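Local coordinates for lysyl oxidase (Pichia pastoris, PDB 1W7C), which is a copper- and topaquinone-dependent amine oxidase that probably converts primary amines to aldehydes, releasing ammonia and hydrogen peroxide, at residues A[383-388]-A[392-397]; A[309-312]-A[318-321]; A[156-161]-A[207-212]. All blocks are in the same frame, centred on the assembly; numbering follows the deposited sequence. Where two conformers were deposited one is given.

Contact 1 of 3, residues A[383-388]-A[392-397]. With NAG (2-acetamido-2-deoxy-beta-D-glucopyranose), chain T.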
loop_
_atom_site.group_PDB
_atom_site.type_symbol
_atom_site.label_atom_id
_atom_site.label_comp_id
_atom_site.label_asym_id
_atom_site.label_seq_id
_atom_site.Cartn_x
_atom_site.Cartn_y
_atom_site.Cartn_z
ATOM N N THR A 383 10.475 16.228 -22.433
ATOM C CA THR A 383 11.780 16.838 -22.297
ATOM C C THR A 383 11.668 18.019 -21.341
ATOM O O THR A 383 10.730 18.837 -21.439
ATOM C CB THR A 383 12.228 17.336 -23.684
ATOM O OG1 THR A 383 12.359 16.221 -24.572
ATOM C CG2 THR A 383 13.597 17.983 -23.605
ATOM N N THR A 384 12.643 18.120 -20.442
ATOM C CA THR A 384 12.767 19.233 -19.520
ATOM C C THR A 384 14.188 19.784 -19.580
ATOM O O THR A 384 15.024 19.233 -20.263
ATOM C CB THR A 384 12.433 18.814 -18.077
ATOM O OG1 THR A 384 13.355 17.794 -17.660
ATOM C CG2 THR A 384 11.026 18.238 -18.000
ATOM N N ASP A 385 14.459 20.829 -18.810
ATOM C CA ASP A 385 15.782 21.444 -18.857
ATOM C C ASP A 385 16.162 22.046 -17.541
ATOM O O ASP A 385 15.303 22.276 -16.665
ATOM C CB ASP A 385 15.843 22.487 -19.990
ATOM C CG ASP A 385 14.661 23.397 -19.979
ATOM O OD1 ASP A 385 14.497 24.179 -18.998
ATOM O OD2 ASP A 385 13.835 23.377 -20.924
ATOM N N THR A 386 17.472 22.220 -17.364
ATOM C CA THR A 386 18.041 22.905 -16.219
ATOM C C THR A 386 19.219 23.742 -16.726
ATOM O O THR A 386 19.680 23.588 -17.857
ATOM C CB THR A 386 18.569 21.917 -15.154
ATOM O OG1 THR A 386 19.499 21.027 -15.784
ATOM C CG2 THR A 386 17.442 21.064 -14.553
ATOM N N PHE A 387 19.747 24.566 -15.842
ATOM C CA PHE A 387 20.980 25.324 -16.081
ATOM C C PHE A 387 21.904 25.198 -14.888
ATOM O O PHE A 387 21.493 25.451 -13.755
ATOM C CB PHE A 387 20.683 26.816 -16.348
ATOM C CG PHE A 387 21.931 27.643 -16.512
ATOM C CD1 PHE A 387 22.521 28.264 -15.437
ATOM C CD2 PHE A 387 22.550 27.711 -17.749
ATOM C CE1 PHE A 387 23.694 28.992 -15.604
ATOM C CE2 PHE A 387 23.703 28.434 -17.926
ATOM C CZ PHE A 387 24.280 29.065 -16.851
ATOM N N GLU A 388 23.139 24.793 -15.116
ATOM C CA GLU A 388 24.140 24.802 -14.024
ATOM C C GLU A 388 25.504 25.132 -14.593
ATOM O O GLU A 388 25.897 24.586 -15.608
ATOM C CB GLU A 388 24.232 23.465 -13.300
ATOM C CG GLU A 388 22.916 22.944 -12.779
ATOM C CD GLU A 388 23.100 21.777 -11.841
ATOM O OE1 GLU A 388 23.369 22.016 -10.610
ATOM O OE2 GLU A 388 22.936 20.622 -12.319
ATOM N N PHE A 392 23.358 24.995 -20.327
ATOM C CA PHE A 392 21.960 24.627 -20.404
ATOM C C PHE A 392 21.874 23.155 -20.759
ATOM O O PHE A 392 22.456 22.721 -21.741
ATOM C CB PHE A 392 21.273 25.520 -21.448
ATOM C CG PHE A 392 19.772 25.319 -21.577
ATOM C CD1 PHE A 392 19.246 24.380 -22.461
ATOM C CD2 PHE A 392 18.892 26.113 -20.860
ATOM C CE1 PHE A 392 17.854 24.228 -22.617
ATOM C CE2 PHE A 392 17.515 25.963 -20.991
ATOM C CZ PHE A 392 16.993 25.025 -21.882
ATOM N N TYR A 393 21.141 22.391 -19.944
ATOM C CA TYR A 393 20.997 20.942 -20.104
ATOM C C TYR A 393 19.569 20.631 -20.595
ATOM O O TYR A 393 18.588 20.966 -19.917
ATOM C CB TYR A 393 21.208 20.221 -18.764
ATOM C CG TYR A 393 22.608 20.257 -18.181
ATOM C CD1 TYR A 393 23.123 21.424 -17.620
ATOM C CD2 TYR A 393 23.387 19.111 -18.133
ATOM C CE1 TYR A 393 24.376 21.448 -17.058
ATOM C CE2 TYR A 393 24.641 19.129 -17.579
ATOM C CZ TYR A 393 25.142 20.307 -17.055
ATOM O OH TYR A 393 26.394 20.348 -16.506
ATOM N N ASN A 394 19.468 19.976 -21.737
ATOM C CA ASN A 394 18.210 19.503 -22.259
ATOM C C ASN A 394 18.134 18.014 -21.957
ATOM O O ASN A 394 18.990 17.241 -22.396
ATOM C CB ASN A 394 18.207 19.729 -23.765
ATOM C CG ASN A 394 16.870 20.106 -24.320
ATOM O OD1 ASN A 394 15.987 20.578 -23.622
ATOM N ND2 ASN A 394 16.759 19.963 -25.635
ATOM N N ARG A 395 17.084 17.584 -21.283
ATOM C CA ARG A 395 16.946 16.192 -20.876
ATOM C C ARG A 395 15.726 15.571 -21.505
ATOM O O ARG A 395 14.601 15.821 -21.103
ATOM C CB ARG A 395 16.824 16.102 -19.358
ATOM C CG ARG A 395 18.103 16.161 -18.645
ATOM C CD ARG A 395 18.034 15.840 -17.151
ATOM N NE ARG A 395 19.302 16.223 -16.575
ATOM C CZ ARG A 395 19.669 17.470 -16.358
ATOM N NH1 ARG A 395 18.796 18.459 -16.501
ATOM N NH2 ARG A 395 20.884 17.722 -15.881
ATOM N N THR A 396 15.951 14.772 -22.532
ATOM C CA THR A 396 14.868 14.036 -23.154
ATOM C C THR A 396 14.547 12.849 -22.246
ATOM O O THR A 396 15.321 12.452 -21.353
ATOM C CB THR A 396 15.231 13.557 -24.554
ATOM O OG1 THR A 396 16.307 12.638 -24.456
ATOM C CG2 THR A 396 15.725 14.756 -25.396
ATOM N N LEU A 397 13.361 12.321 -22.452
ATOM C CA LEU A 397 12.871 11.180 -21.683
ATOM C C LEU A 397 12.971 11.452 -20.169
ATOM O O LEU A 397 13.276 10.575 -19.364
ATOM C CB LEU A 397 13.579 9.893 -22.101
ATOM C CG LEU A 397 13.140 9.231 -23.448
ATOM C CD1 LEU A 397 12.893 10.116 -24.647
ATOM C CD2 LEU A 397 14.099 8.123 -23.713
HETATM C C1 NAG T . 15.433 20.078 -26.188
HETATM C C2 NAG T . 15.747 21.042 -27.351
HETATM C C3 NAG T . 14.538 21.227 -28.261
HETATM C C4 NAG T . 14.051 19.866 -28.742
HETATM C C5 NAG T . 13.853 18.922 -27.539
HETATM C C6 NAG T . 13.472 17.512 -28.004
HETATM C C7 NAG T . 17.422 22.797 -27.228
HETATM C C8 NAG T . 17.550 24.290 -27.275
HETATM N N2 NAG T . 16.220 22.333 -26.885
HETATM O O3 NAG T . 14.858 22.021 -29.391
HETATM O O4 NAG T . 12.866 20.031 -29.498
HETATM O O5 NAG T . 15.055 18.852 -26.797
HETATM O O6 NAG T . 14.592 16.918 -28.631
HETATM O O7 NAG T . 18.388 22.078 -27.498
HETATM O O HOH W 1 11.501 13.566 -24.281
HETATM O O HOH W 2 16.002 18.519 -16.992
HETATM O O HOH W 3 13.773 21.699 -22.836
HETATM O O HOH W 4 21.869 20.313 -14.787
HETATM O O HOH W 5 27.692 22.527 -16.473
#
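The beta hairpin of strands 380-388 and 391-405 pairs Thr-384 with Arg-395 and Thr-386 with Tyr-393, both as antiparallel hydrogen-bonded pairs. In each pair the bond from the second strand is the shorter: Arg-395 N reaches Thr-384 O at 2.8 Å, and Tyr-393 N lies 2.8 Å from Thr-386 O.

On the face carrying Thr-386 and Arg-395, the arginine chain is extended from CG to NE and runs diagonally across to the threonine. Its NH1 gives a straight bond (171°) to Thr-386 OG1 at 2.8 Å, with the hydroxyl at the guanidinium edge and in its plane. Two waters take further N-H groups in that plane. One connects NH1 to Thr-384 OG1, which is also hydrogen-bonded to Ser-398 OG; the other joins NH2 to Thr-386 OG1 and to Glu-388 OE2, the carboxylate whose OE1 forms a salt bridge with Arg-315. NE goes to Arg-366 O, and this set of partners fixes the rotation of the group.

On the other face, Phe-392 has CG anti to the backbone N (chi1 -176°), which carries the ring diagonally to Asp-385. There its CZ meets Asp-385 CB at 3.4 Å, ring and carboxylate planes inclined by 34°. A water donates to both Asp-385 OD2 and Asn-394 OD1, while OD1 of the aspartate is bonded to Ser-23. Asn-394, first residue of an Asn-X-Thr sequon completed by Thr-396, carries N-acetylglucosamine through an ND2 to C1 bond of 1.4 Å. Thr-383 CG2 lies 3.5 Å from Asn-394 OD1 and 3.6 Å from O5 of the sugar.

Helix 26-39 covers Phe-387 with Val-29 and Leu-33, Trp-313 of strand 307-314 packs against Thr-384 and Thr-386, and strand 734-737 pairs with 391-405 through Phe-392 and Asn-394.

Contact 2 of 3, residues A[309-312]-A[318-321]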
loop_
_atom_site.group_PDB
_atom_site.type_symbol
_atom_site.label_atom_id
_atom_site.label_comp_id
_atom_site.label_asym_id
_atom_site.label_seq_id
_atom_site.Cartn_x
_atom_site.Cartn_y
_atom_site.Cartn_z
ATOM N N PHE A 309 -3.960 19.434 -15.377
ATOM C CA PHE A 309 -2.859 19.984 -14.581
ATOM C C PHE A 309 -1.718 20.421 -15.483
ATOM O O PHE A 309 -1.621 19.965 -16.608
ATOM C CB PHE A 309 -2.336 19.003 -13.500
ATOM C CG PHE A 309 -1.888 17.670 -14.030
ATOM C CD1 PHE A 309 -2.765 16.597 -14.030
ATOM C CD2 PHE A 309 -0.623 17.491 -14.602
ATOM C CE1 PHE A 309 -2.381 15.363 -14.556
ATOM C CE2 PHE A 309 -0.229 16.246 -15.115
ATOM C CZ PHE A 309 -1.113 15.197 -15.097
ATOM N N TYR A 310 -0.860 21.268 -14.938
ATOM C CA TYR A 310 0.388 21.651 -15.560
ATOM C C TYR A 310 1.529 21.035 -14.804
ATOM O O TYR A 310 1.478 20.886 -13.582
ATOM C CB TYR A 310 0.574 23.174 -15.528
ATOM C CG TYR A 310 -0.517 23.974 -16.191
ATOM C CD1 TYR A 310 -1.671 24.301 -15.499
ATOM C CD2 TYR A 310 -0.363 24.495 -17.461
ATOM C CE1 TYR A 310 -2.678 25.057 -16.099
ATOM C CE2 TYR A 310 -1.374 25.255 -18.063
ATOM C CZ TYR A 310 -2.509 25.544 -17.360
ATOM O OH TYR A 310 -3.504 26.292 -17.964
ATOM N N THR A 311 2.602 20.711 -15.525
ATOM C CA THR A 311 3.839 20.280 -14.873
ATOM C C THR A 311 4.934 21.342 -15.021
ATOM O O THR A 311 4.910 22.189 -15.905
ATOM C CB THR A 311 4.398 18.963 -15.460
ATOM O OG1 THR A 311 4.797 19.205 -16.800
ATOM C CG2 THR A 311 3.357 17.831 -15.448
ATOM N N SER A 312 5.846 21.310 -14.079
ATOM C CA SER A 312 7.018 22.157 -14.057
ATOM C C SER A 312 8.186 21.331 -13.584
ATOM O O SER A 312 8.010 20.366 -12.856
ATOM C CB SER A 312 6.788 23.357 -13.121
ATOM O OG SER A 312 7.928 24.190 -13.123
ATOM N N GLY A 318 13.095 18.146 -9.378
ATOM C CA GLY A 318 12.413 17.416 -10.417
ATOM C C GLY A 318 11.047 18.005 -10.719
ATOM O O GLY A 318 10.903 19.202 -10.830
ATOM N N ILE A 319 10.032 17.153 -10.808
ATOM C CA ILE A 319 8.721 17.566 -11.289
ATOM C C ILE A 319 7.866 18.153 -10.171
ATOM O O ILE A 319 7.951 17.724 -9.019
ATOM C CB ILE A 319 8.007 16.401 -11.976
ATOM C CG1 ILE A 319 7.064 16.892 -13.065
ATOM C CG2 ILE A 319 7.249 15.505 -10.976
ATOM C CD1 ILE A 319 6.511 15.775 -13.958
ATOM N N SER A 320 7.039 19.124 -10.538
ATOM C CA SER A 320 5.993 19.678 -9.669
ATOM C C SER A 320 4.723 19.772 -10.531
ATOM O O SER A 320 4.767 19.795 -11.768
ATOM C CB SER A 320 6.330 21.111 -9.261
ATOM O OG SER A 320 7.405 21.166 -8.382
ATOM N N PHE A 321 3.589 19.871 -9.835
ATOM C CA PHE A 321 2.280 19.974 -10.465
ATOM C C PHE A 321 1.588 21.243 -9.983
ATOM O O PHE A 321 1.582 21.518 -8.775
ATOM C CB PHE A 321 1.412 18.775 -10.097
ATOM C CG PHE A 321 1.976 17.463 -10.545
ATOM C CD1 PHE A 321 2.874 16.785 -9.730
ATOM C CD2 PHE A 321 1.628 16.914 -11.748
ATOM C CE1 PHE A 321 3.434 15.600 -10.153
ATOM C CE2 PHE A 321 2.172 15.711 -12.179
ATOM C CZ PHE A 321 3.053 15.046 -11.384
#
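Ser-312 and Ser-320 form an antiparallel hydrogen-bonded pair, with Ser-312 N 3.0 Å from Ser-320 O and Ser-320 N 2.8 Å from Ser-312 O, while the strand axes run at 154° to each other. Thr-311 and Phe-321, next along, make a non-hydrogen-bonded pair. Here the backbones meet through CA-H...O contacts, among them Phe-321 CA to Tyr-310 O at 3.3 Å.

The aromatic pair of Phe-309 and Phe-321 is the main side-chain feature. The two residues lie side by side and point the same way, but their rings are turned by 75°, so that the edge of Phe-321 is directed at the face of Phe-309 in an offset edge-to-face stack, centroids 5.4 Å apart. The closest atoms are the two CD2 carbons, Phe-309 CD2 and Phe-321 CD2, at 3.7 Å. Phe-309 has its CG between the backbone N and the carbonyl carbon (chi1 56°), a crowded position that brings the ring up beside its neighbour.

These strands, 307-314 and 318-326, are the arms of a beta hairpin within the enzyme domain of the copper amine oxidase. Thr-311 turns its methyl into the same apolar cluster: CG2 sits in the plane of the Phe-309 ring at its edge, 4.1 Å from Phe-321 CE2 and 4.0 Å from Ile-319 CD1. Its hydroxyl is paired with Tyr-399 OH. Strand 418-433 covers this face, with Leu-427 against Phe-309 and Val-429 against both Ile-319 and Phe-321, and Phe-446 stacks on Phe-309.

On the opposite face Ser-312 OG, buried, is bonded to Trp-21 O. At Gly-318, where the second strand starts with positive phi, a CB would run into the preceding carbonyl oxygen.

Contact 3 of 3, residues A[156-161]-A[207-212]. With NAG (2-acetamido-2-deoxy-beta-D-glucopyranose), chain R.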
loop_
_atom_site.group_PDB
_atom_site.type_symbol
_atom_site.label_atom_id
_atom_site.label_comp_id
_atom_site.label_asym_id
_atom_site.label_seq_id
_atom_site.Cartn_x
_atom_site.Cartn_y
_atom_site.Cartn_z
ATOM N N ARG A 156 50.717 6.226 1.391
ATOM C CA ARG A 156 50.537 5.152 0.411
ATOM C C ARG A 156 50.831 3.804 1.073
ATOM O O ARG A 156 50.092 2.842 0.881
ATOM C CB ARG A 156 51.441 5.361 -0.812
ATOM C CG ARG A 156 51.012 6.472 -1.741
ATOM C CD ARG A 156 52.005 6.709 -2.883
ATOM N NE ARG A 156 52.103 5.522 -3.729
ATOM C CZ ARG A 156 51.232 5.201 -4.677
ATOM N NH1 ARG A 156 50.212 5.999 -4.945
ATOM N NH2 ARG A 156 51.391 4.087 -5.375
ATOM N N ASP A 157 51.892 3.759 1.875
ATOM C CA ASP A 157 52.274 2.541 2.590
ATOM C C ASP A 157 51.239 2.156 3.660
ATOM O O ASP A 157 50.864 0.998 3.762
ATOM C CB ASP A 157 53.676 2.684 3.214
ATOM C CG ASP A 157 54.332 1.342 3.485
ATOM O OD1 ASP A 157 54.409 0.939 4.665
ATOM O OD2 ASP A 157 54.789 0.623 2.571
ATOM N N VAL A 158 50.771 3.139 4.428
ATOM C CA VAL A 158 49.730 2.928 5.439
ATOM C C VAL A 158 48.465 2.362 4.797
ATOM O O VAL A 158 47.917 1.347 5.242
ATOM C CB VAL A 158 49.369 4.248 6.173
ATOM C CG1 VAL A 158 48.095 4.090 7.003
ATOM C CG2 VAL A 158 50.525 4.696 7.075
ATOM N N LEU A 159 48.002 3.018 3.739
ATOM C CA LEU A 159 46.770 2.597 3.092
ATOM C C LEU A 159 46.881 1.179 2.512
ATOM O O LEU A 159 45.983 0.371 2.710
ATOM C CB LEU A 159 46.356 3.592 2.024
ATOM C CG LEU A 159 45.904 4.973 2.511
ATOM C CD1 LEU A 159 45.820 5.923 1.304
ATOM C CD2 LEU A 159 44.558 4.899 3.252
ATOM N N GLU A 160 47.960 0.872 1.799
ATOM C CA GLU A 160 48.114 -0.464 1.218
ATOM C C GLU A 160 48.236 -1.519 2.309
ATOM O O GLU A 160 47.671 -2.593 2.200
ATOM C CB GLU A 160 49.311 -0.537 0.260
ATOM C CG GLU A 160 49.415 -1.889 -0.437
ATOM C CD GLU A 160 50.294 -1.880 -1.662
ATOM O OE1 GLU A 160 51.221 -1.055 -1.720
ATOM O OE2 GLU A 160 50.057 -2.710 -2.563
ATOM N N GLY A 161 48.989 -1.207 3.353
ATOM C CA GLY A 161 49.146 -2.113 4.481
ATOM C C GLY A 161 47.845 -2.468 5.170
ATOM O O GLY A 161 47.624 -3.623 5.499
ATOM N N THR A 207 36.217 0.465 3.236
ATOM C CA THR A 207 37.439 -0.129 3.817
ATOM C C THR A 207 37.571 -0.075 5.328
ATOM O O THR A 207 38.424 -0.759 5.884
ATOM C CB THR A 207 38.675 0.558 3.247
ATOM O OG1 THR A 207 38.682 1.945 3.614
ATOM C CG2 THR A 207 38.683 0.508 1.719
ATOM N N GLY A 208 36.794 0.769 5.987
ATOM C CA GLY A 208 36.969 1.011 7.414
ATOM C C GLY A 208 38.149 1.894 7.745
ATOM O O GLY A 208 38.521 2.019 8.916
ATOM N N PHE A 209 38.741 2.534 6.730
ATOM C CA PHE A 209 39.760 3.552 6.992
ATOM C C PHE A 209 39.108 4.925 6.954
ATOM O O PHE A 209 38.486 5.280 5.962
ATOM C CB PHE A 209 40.876 3.489 5.961
ATOM C CG PHE A 209 41.987 4.434 6.255
ATOM C CD1 PHE A 209 42.946 4.097 7.166
ATOM C CD2 PHE A 209 42.010 5.705 5.701
ATOM C CE1 PHE A 209 43.946 4.967 7.472
ATOM C CE2 PHE A 209 43.019 6.599 6.024
ATOM C CZ PHE A 209 43.980 6.224 6.911
ATOM N N PHE A 210 39.239 5.688 8.026
ATOM C CA PHE A 210 38.580 6.985 8.163
ATOM C C PHE A 210 39.591 8.096 8.456
ATOM O O PHE A 210 40.710 7.852 8.902
ATOM C CB PHE A 210 37.552 6.935 9.303
ATOM C CG PHE A 210 36.570 5.787 9.178
ATOM C CD1 PHE A 210 36.744 4.632 9.916
ATOM C CD2 PHE A 210 35.531 5.832 8.243
ATOM C CE1 PHE A 210 35.878 3.565 9.761
ATOM C CE2 PHE A 210 34.645 4.776 8.116
ATOM C CZ PHE A 210 34.825 3.642 8.847
ATOM N N PHE A 211 39.154 9.322 8.244
ATOM C CA PHE A 211 39.950 10.482 8.524
ATOM C C PHE A 211 39.072 11.698 8.783
ATOM O O PHE A 211 37.873 11.689 8.518
ATOM C CB PHE A 211 40.955 10.757 7.384
ATOM C CG PHE A 211 40.343 10.738 6.024
ATOM C CD1 PHE A 211 39.786 11.886 5.475
ATOM C CD2 PHE A 211 40.343 9.575 5.266
ATOM C CE1 PHE A 211 39.189 11.854 4.212
ATOM C CE2 PHE A 211 39.758 9.536 4.022
ATOM C CZ PHE A 211 39.196 10.679 3.477
ATOM N N LYS A 212 39.707 12.733 9.309
ATOM C CA LYS A 212 39.052 13.976 9.685
ATOM C C LYS A 212 39.985 15.108 9.347
ATOM O O LYS A 212 41.169 15.049 9.664
ATOM C CB LYS A 212 38.723 14.009 11.173
ATOM C CG LYS A 212 37.899 15.225 11.611
ATOM C CD LYS A 212 37.843 15.339 13.129
ATOM C CE LYS A 212 37.023 16.524 13.574
ATOM N NZ LYS A 212 37.023 16.742 15.050
HETATM C C1 NAG R . 50.254 9.377 -6.261
HETATM C C2 NAG R . 49.935 10.080 -7.606
HETATM C C3 NAG R . 50.544 9.331 -8.797
HETATM C C4 NAG R . 52.016 9.047 -8.531
HETATM C C5 NAG R . 52.200 8.394 -7.164
HETATM C C6 NAG R . 53.684 8.146 -6.907
HETATM C C7 NAG R . 47.815 11.316 -7.927
HETATM C C8 NAG R . 46.349 11.183 -8.250
HETATM N N2 NAG R . 48.491 10.172 -7.783
HETATM O O3 NAG R . 50.430 10.083 -9.994
HETATM O O4 NAG R . 52.545 8.202 -9.531
HETATM O O5 NAG R . 51.655 9.220 -6.152
HETATM O O6 NAG R . 53.969 8.285 -5.536
HETATM O O7 NAG R . 48.311 12.433 -7.801
#
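Leu-159 sets its CD2 methyl over one face of the Phe-209 ring, 3.7 Å from the centroid and only 18° off the ring normal, a well-formed CH-pi contact. The methyl is shifted toward the CD2-CE2 side, with Leu-159 CD2 and Phe-209 CE2 3.6 Å apart, and the two side chains cross at about a right angle. Val-158 adds a looser touch: its CG1 lies 4.3 Å from Phe-209 CE1.

With chi1 at -175° the phenylalanine ring swings away from its own backbone N and over to the helix. Its backbone is set by an ST turn just ahead, where Phe-209 N donates to Thr-207 OG1 at 3.2 Å. The threonine hydroxyl is also bonded to Cys-193 O on the adjoining strand 187-195, and Gly-208 makes the corner with positive phi.

Further out, Leu-241 of helix 238-246 touches both Val-158 and Phe-209, so helices 153-163 and 238-246 meet around this ring. Arg-156 takes no part in the apolar seam. Its bent chain reaches the N-acetylglucosamine, with NH1 3.6 Å from sugar C1 and one face of the guanidinium toward O6, while NH1 also forms a salt bridge with Glu-168 and a bond to Asn-151 OD1. With a leucine in place of Arg-156, Glu-168 is likely to lose its countercharge and the sugar the flat group packed against it.

No hydrogen bond crosses between helix and strand, so their direct attachment here depends on dispersion and the burial of Leu-159, Val-158 and Phe-209.

How the contacts relate
Contact 3 closes first along the chain, then contact 2, then contact 1. Contacts 1 and 2 are both hairpins of the copper amine oxidase enzyme domain, their centres about 15 Å apart and their nearest atoms about 6 Å. Strand 418-433 links them, pairing with strand 391-405 of contact 1 and lying against the side chains of contact 2, while Trp-313 of strand 307-314 packs on contact 1. Contact 3 stands apart, its centre about 40 Å from contact 1 and 46 Å from contact 2 and farther from the chain centre, where a helix packs on a separate five-stranded sheet, consistent with one of the family's smaller N-terminal domains. Glycans lie beside contacts 1 and 3.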